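Local coordinates for uroporphyrin-III C-methyltransferase (Thermus thermophilus, PDB 1VE2), which probably catalyses the S-adenosyl-L-methionine-dependent C-methylation of uroporphyrinogen III, an early step on the porphyrin and corrinoid pathways, at residues G3-V8 against A73-G78; L182-R187 against E201-L206. All blocks are in the same frame, centred on the assembly; numbering follows the deposited sequence.

Interaction 1: residues G3-V8 against A73-G78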
# COMPACT_ATOMS: atom_id res chain seq x y z
N GLY A 3 20.64 16.77 13.78
CA GLY A 3 19.57 16.94 12.82
C GLY A 3 19.19 15.63 12.16
O GLY A 3 20.02 14.74 11.98
N LYS A 4 17.91 15.51 11.82
CA LYS A 4 17.41 14.31 11.18
C LYS A 4 16.08 14.62 10.54
O LYS A 4 15.30 15.41 11.05
CB LYS A 4 17.24 13.19 12.21
CG LYS A 4 16.75 11.88 11.63
CD LYS A 4 16.82 10.77 12.67
CE LYS A 4 16.42 9.43 12.09
NZ LYS A 4 16.48 8.36 13.13
N VAL A 5 15.81 13.97 9.42
CA VAL A 5 14.57 14.20 8.71
C VAL A 5 13.81 12.89 8.56
O VAL A 5 14.38 11.86 8.22
CB VAL A 5 14.84 14.78 7.29
CG1 VAL A 5 13.52 14.93 6.54
CG2 VAL A 5 15.55 16.13 7.41
N TYR A 6 12.51 12.95 8.83
CA TYR A 6 11.66 11.78 8.68
C TYR A 6 10.69 12.08 7.55
O TYR A 6 10.06 13.14 7.55
CB TYR A 6 10.84 11.52 9.95
CG TYR A 6 11.63 10.97 11.11
CD1 TYR A 6 11.82 9.60 11.26
CD2 TYR A 6 12.18 11.82 12.07
CE1 TYR A 6 12.54 9.08 12.34
CE2 TYR A 6 12.90 11.31 13.16
CZ TYR A 6 13.07 9.94 13.28
OH TYR A 6 13.77 9.43 14.35
N LEU A 7 10.58 11.19 6.57
CA LEU A 7 9.60 11.38 5.49
C LEU A 7 8.47 10.49 5.99
O LEU A 7 8.59 9.26 5.98
CB LEU A 7 10.16 10.91 4.14
CG LEU A 7 11.46 11.59 3.69
CD1 LEU A 7 11.75 11.17 2.25
CD2 LEU A 7 11.35 13.12 3.77
N VAL A 8 7.39 11.12 6.42
CA VAL A 8 6.25 10.43 7.02
C VAL A 8 4.96 10.34 6.23
O VAL A 8 4.48 11.33 5.69
CB VAL A 8 5.91 11.10 8.39
CG1 VAL A 8 4.80 10.30 9.12
CG2 VAL A 8 7.17 11.21 9.23
N ALA A 73 18.11 22.41 5.37
CA ALA A 73 18.52 23.52 6.21
C ALA A 73 18.21 23.24 7.69
O ALA A 73 19.06 23.39 8.55
CB ALA A 73 17.82 24.81 5.77
N LEU A 74 16.98 22.81 7.96
CA LEU A 74 16.55 22.51 9.32
C LEU A 74 17.40 21.45 10.00
O LEU A 74 17.76 21.60 11.17
CB LEU A 74 15.08 22.08 9.33
CG LEU A 74 14.09 23.22 9.12
CD1 LEU A 74 12.71 22.68 8.80
CD2 LEU A 74 14.07 24.08 10.38
N ALA A 75 17.72 20.38 9.28
CA ALA A 75 18.53 19.30 9.83
C ALA A 75 19.95 19.77 10.15
O ALA A 75 20.56 19.35 11.14
CB ALA A 75 18.58 18.12 8.86
N ARG A 76 20.49 20.64 9.30
CA ARG A 76 21.83 21.15 9.51
C ARG A 76 21.87 22.09 10.71
O ARG A 76 22.93 22.31 11.31
CB ARG A 76 22.35 21.82 8.24
CG ARG A 76 22.75 20.80 7.18
CD ARG A 76 23.14 21.43 5.85
NE ARG A 76 23.77 20.45 4.97
CZ ARG A 76 23.92 20.60 3.66
NH1 ARG A 76 23.49 21.71 3.06
NH2 ARG A 76 24.50 19.65 2.94
N GLU A 77 20.71 22.64 11.07
CA GLU A 77 20.59 23.52 12.23
C GLU A 77 20.57 22.64 13.47
O GLU A 77 20.60 23.13 14.60
CB GLU A 77 19.30 24.34 12.16
CG GLU A 77 19.36 25.57 11.28
CD GLU A 77 18.03 26.27 11.15
OE1 GLU A 77 17.27 26.26 12.15
OE2 GLU A 77 17.73 26.83 10.07
N GLY A 78 20.52 21.33 13.24
CA GLY A 78 20.51 20.37 14.34
C GLY A 78 19.12 19.95 14.81
O GLY A 78 18.99 19.34 15.87
O HOH W 1 22.75 18.65 12.54
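G3 meets A75 and G78 where helix 64-76 gives way to a Schellman motif, just before the chain enters strand 80-85 of the parallel sheet. The CA of G3 comes within 3.1 Å of A75 O, and its C-H points nearly straight at that oxygen (163° at the hydrogen), a CA-H...O contact. Without a side chain on G3 the two backbones can come this close, since the direction a CB would take leads straight onto the carbonyl oxygen. G3 CA also lies 3.6 Å from G78 C. No direct hydrogen bond crosses the contact. Instead one water bridges it, accepting from G3 N at 3.1 Å and donating to A75 O at 2.7 Å. A75 O also accepts from G78 N at 2.9 Å, so two hydrogen bonds and a C-H contact converge on A75 O. G78 has the positive phi (93°) of the Schellman turn, where a CB would press on the carbonyl oxygen of E77, which by itself calls for glycine.

Next to these polar atoms A75 CB touches V5 CG2 at 3.9 Å, and both residues also touch I107. V5 also reaches V81 and L102, which ties the helix end to the sheet and to helix 95-105. Further out, K4 makes backbone hydrogen bonds to R79 and V81, setting strand 4-9 alongside strand 80-85. The CB of K4 points away from 73-78, and the side chain runs fully extended to a salt bridge with E110, while K4 NZ also donates to Y6 OH at 3.2 Å.

Interaction 2: residues L182-R187 against E201-L206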
# COMPACT_ATOMS: atom_id res chain seq x y z
N LEU A 182 -16.59 -0.07 -13.47
CA LEU A 182 -15.72 1.02 -13.04
C LEU A 182 -16.26 1.69 -11.79
O LEU A 182 -17.47 1.89 -11.64
CB LEU A 182 -15.58 2.05 -14.17
CG LEU A 182 -14.60 3.21 -13.94
CD1 LEU A 182 -14.07 3.69 -15.27
CD2 LEU A 182 -15.29 4.33 -13.19
N ALA A 183 -15.35 2.04 -10.88
CA ALA A 183 -15.73 2.70 -9.64
C ALA A 183 -15.00 4.03 -9.48
O ALA A 183 -13.84 4.17 -9.85
CB ALA A 183 -15.43 1.79 -8.46
N LEU A 184 -15.71 5.01 -8.94
CA LEU A 184 -15.14 6.33 -8.69
C LEU A 184 -15.30 6.56 -7.19
O LEU A 184 -16.42 6.60 -6.68
CB LEU A 184 -15.89 7.40 -9.49
CG LEU A 184 -15.78 7.31 -11.01
CD1 LEU A 184 -16.62 8.41 -11.65
CD2 LEU A 184 -14.33 7.43 -11.44
N LEU A 185 -14.19 6.71 -6.48
CA LEU A 185 -14.24 6.90 -5.04
C LEU A 185 -13.56 8.19 -4.63
O LEU A 185 -12.34 8.34 -4.78
CB LEU A 185 -13.59 5.71 -4.33
CG LEU A 185 -14.05 4.32 -4.77
CD1 LEU A 185 -13.34 3.93 -6.06
CD2 LEU A 185 -13.74 3.31 -3.68
N ALA A 186 -14.34 9.12 -4.10
CA ALA A 186 -13.79 10.40 -3.67
C ALA A 186 -13.85 10.58 -2.17
O ALA A 186 -14.76 10.10 -1.50
CB ALA A 186 -14.53 11.53 -4.37
N ARG A 187 -12.85 11.28 -1.64
CA ARG A 187 -12.74 11.59 -0.22
C ARG A 187 -13.00 10.40 0.70
O ARG A 187 -13.68 10.53 1.72
CB ARG A 187 -13.69 12.74 0.11
CG ARG A 187 -13.46 13.99 -0.74
CD ARG A 187 -14.48 15.08 -0.43
NE ARG A 187 -14.30 15.64 0.91
CZ ARG A 187 -13.31 16.47 1.24
NH1 ARG A 187 -12.41 16.84 0.34
NH2 ARG A 187 -13.22 16.92 2.49
N GLU A 201 -18.15 2.94 -20.10
CA GLU A 201 -19.00 3.66 -21.04
C GLU A 201 -19.81 4.78 -20.38
O GLU A 201 -20.16 5.76 -21.04
CB GLU A 201 -19.94 2.69 -21.76
CG GLU A 201 -21.08 2.16 -20.90
CD GLU A 201 -21.76 0.96 -21.52
OE1 GLU A 201 -21.80 0.88 -22.77
OE2 GLU A 201 -22.27 0.09 -20.77
N ASP A 202 -20.11 4.64 -19.09
CA ASP A 202 -20.88 5.66 -18.39
C ASP A 202 -20.17 7.00 -18.31
O ASP A 202 -20.80 8.02 -18.03
CB ASP A 202 -21.24 5.19 -16.98
CG ASP A 202 -22.06 3.92 -16.98
OD1 ASP A 202 -22.91 3.76 -17.88
OD2 ASP A 202 -21.88 3.09 -16.07
N LEU A 203 -18.86 7.01 -18.54
CA LEU A 203 -18.09 8.25 -18.49
C LEU A 203 -18.40 9.12 -19.70
O LEU A 203 -18.83 8.62 -20.74
CB LEU A 203 -16.58 7.94 -18.47
CG LEU A 203 -16.01 7.11 -17.31
CD1 LEU A 203 -14.51 6.97 -17.50
CD2 LEU A 203 -16.32 7.78 -15.98
N PRO A 204 -18.19 10.44 -19.59
CA PRO A 204 -17.69 11.17 -18.42
C PRO A 204 -18.80 11.50 -17.42
O PRO A 204 -18.53 11.89 -16.28
CB PRO A 204 -17.09 12.44 -19.03
CG PRO A 204 -16.83 12.08 -20.46
CD PRO A 204 -18.05 11.27 -20.80
N GLY A 205 -20.04 11.36 -17.86
CA GLY A 205 -21.17 11.66 -17.00
C GLY A 205 -21.04 11.14 -15.58
O GLY A 205 -21.17 11.91 -14.63
N LEU A 206 -20.77 9.85 -15.44
CA LEU A 206 -20.63 9.21 -14.13
C LEU A 206 -19.70 9.99 -13.20
O LEU A 206 -19.81 9.89 -11.98
CB LEU A 206 -20.10 7.78 -14.31
CG LEU A 206 -19.91 6.93 -13.05
CD1 LEU A 206 -21.26 6.69 -12.39
CD2 LEU A 206 -19.26 5.61 -13.42
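L182 and L206 both hold CG anti to the backbone N (chi1 -175° and -179°), whereas L184 and L203 hold it beside the N and anti to the carbonyl carbon. With these torsions the four leucines meet in an apolar cluster between one face of strand 181-186 and the loop that follows strand 194-199. L182 spreads its two methyls over two partners. L182 CD1 meets L203 CD1 at 4.0 Å, the two side chains crossing at about a right angle, and L182 CD2 meets L206 CD2 at 4.2 Å as those side chains slide past each other in opposite directions. Two residues further along the strand, L184 works mainly through CD1: this methyl lies 3.9 Å from L206 CG and 3.5 Å from L206 O, so it packs on backbone as well as side chain. L184 CD1 approaches L203 CD2 more loosely, at 4.4 Å. No hydrogen bond crosses the contact.

The loop has its own framework. The peptide before P204 is cis, and L206 N bonds back to D202 O at 3.2 Å, closing a turn from which the CB atoms of L203 and L206 both point toward the strand. D202 OD2 in turn accepts from R199 N, fastening the start of the loop to the end of strand 194-199.

Strand 181-186 runs antiparallel to both of its neighbours in the mixed sheet, 214-218 and 194-199. L206 also rests on R196 of strand 194-199, outermost in this chain's mixed sheet, L184 touches L216, and L172 of helix 168-173 packs against both L182 and L203.

In the fold
Both segments of interaction 1 come earlier in the chain than either segment of interaction 2, and the two contacts lie on opposite sides of its centre, their own centres about 41 Å apart and their nearest atoms about 18 Å apart. They share no strand or helix. Segments 3-8 and 73-78 belong to the N-terminal part, built around the five-stranded parallel sheet; 182-187 and 201-206 belong to the part with the mixed sheet. This two-lobed arrangement is that of the precorrin methyltransferase family; in relatives S-adenosyl-L-methionine binds between the lobes, and probably here too. Each contact therefore joins pieces within one lobe, and neither is touched by the other subunit of the dimer.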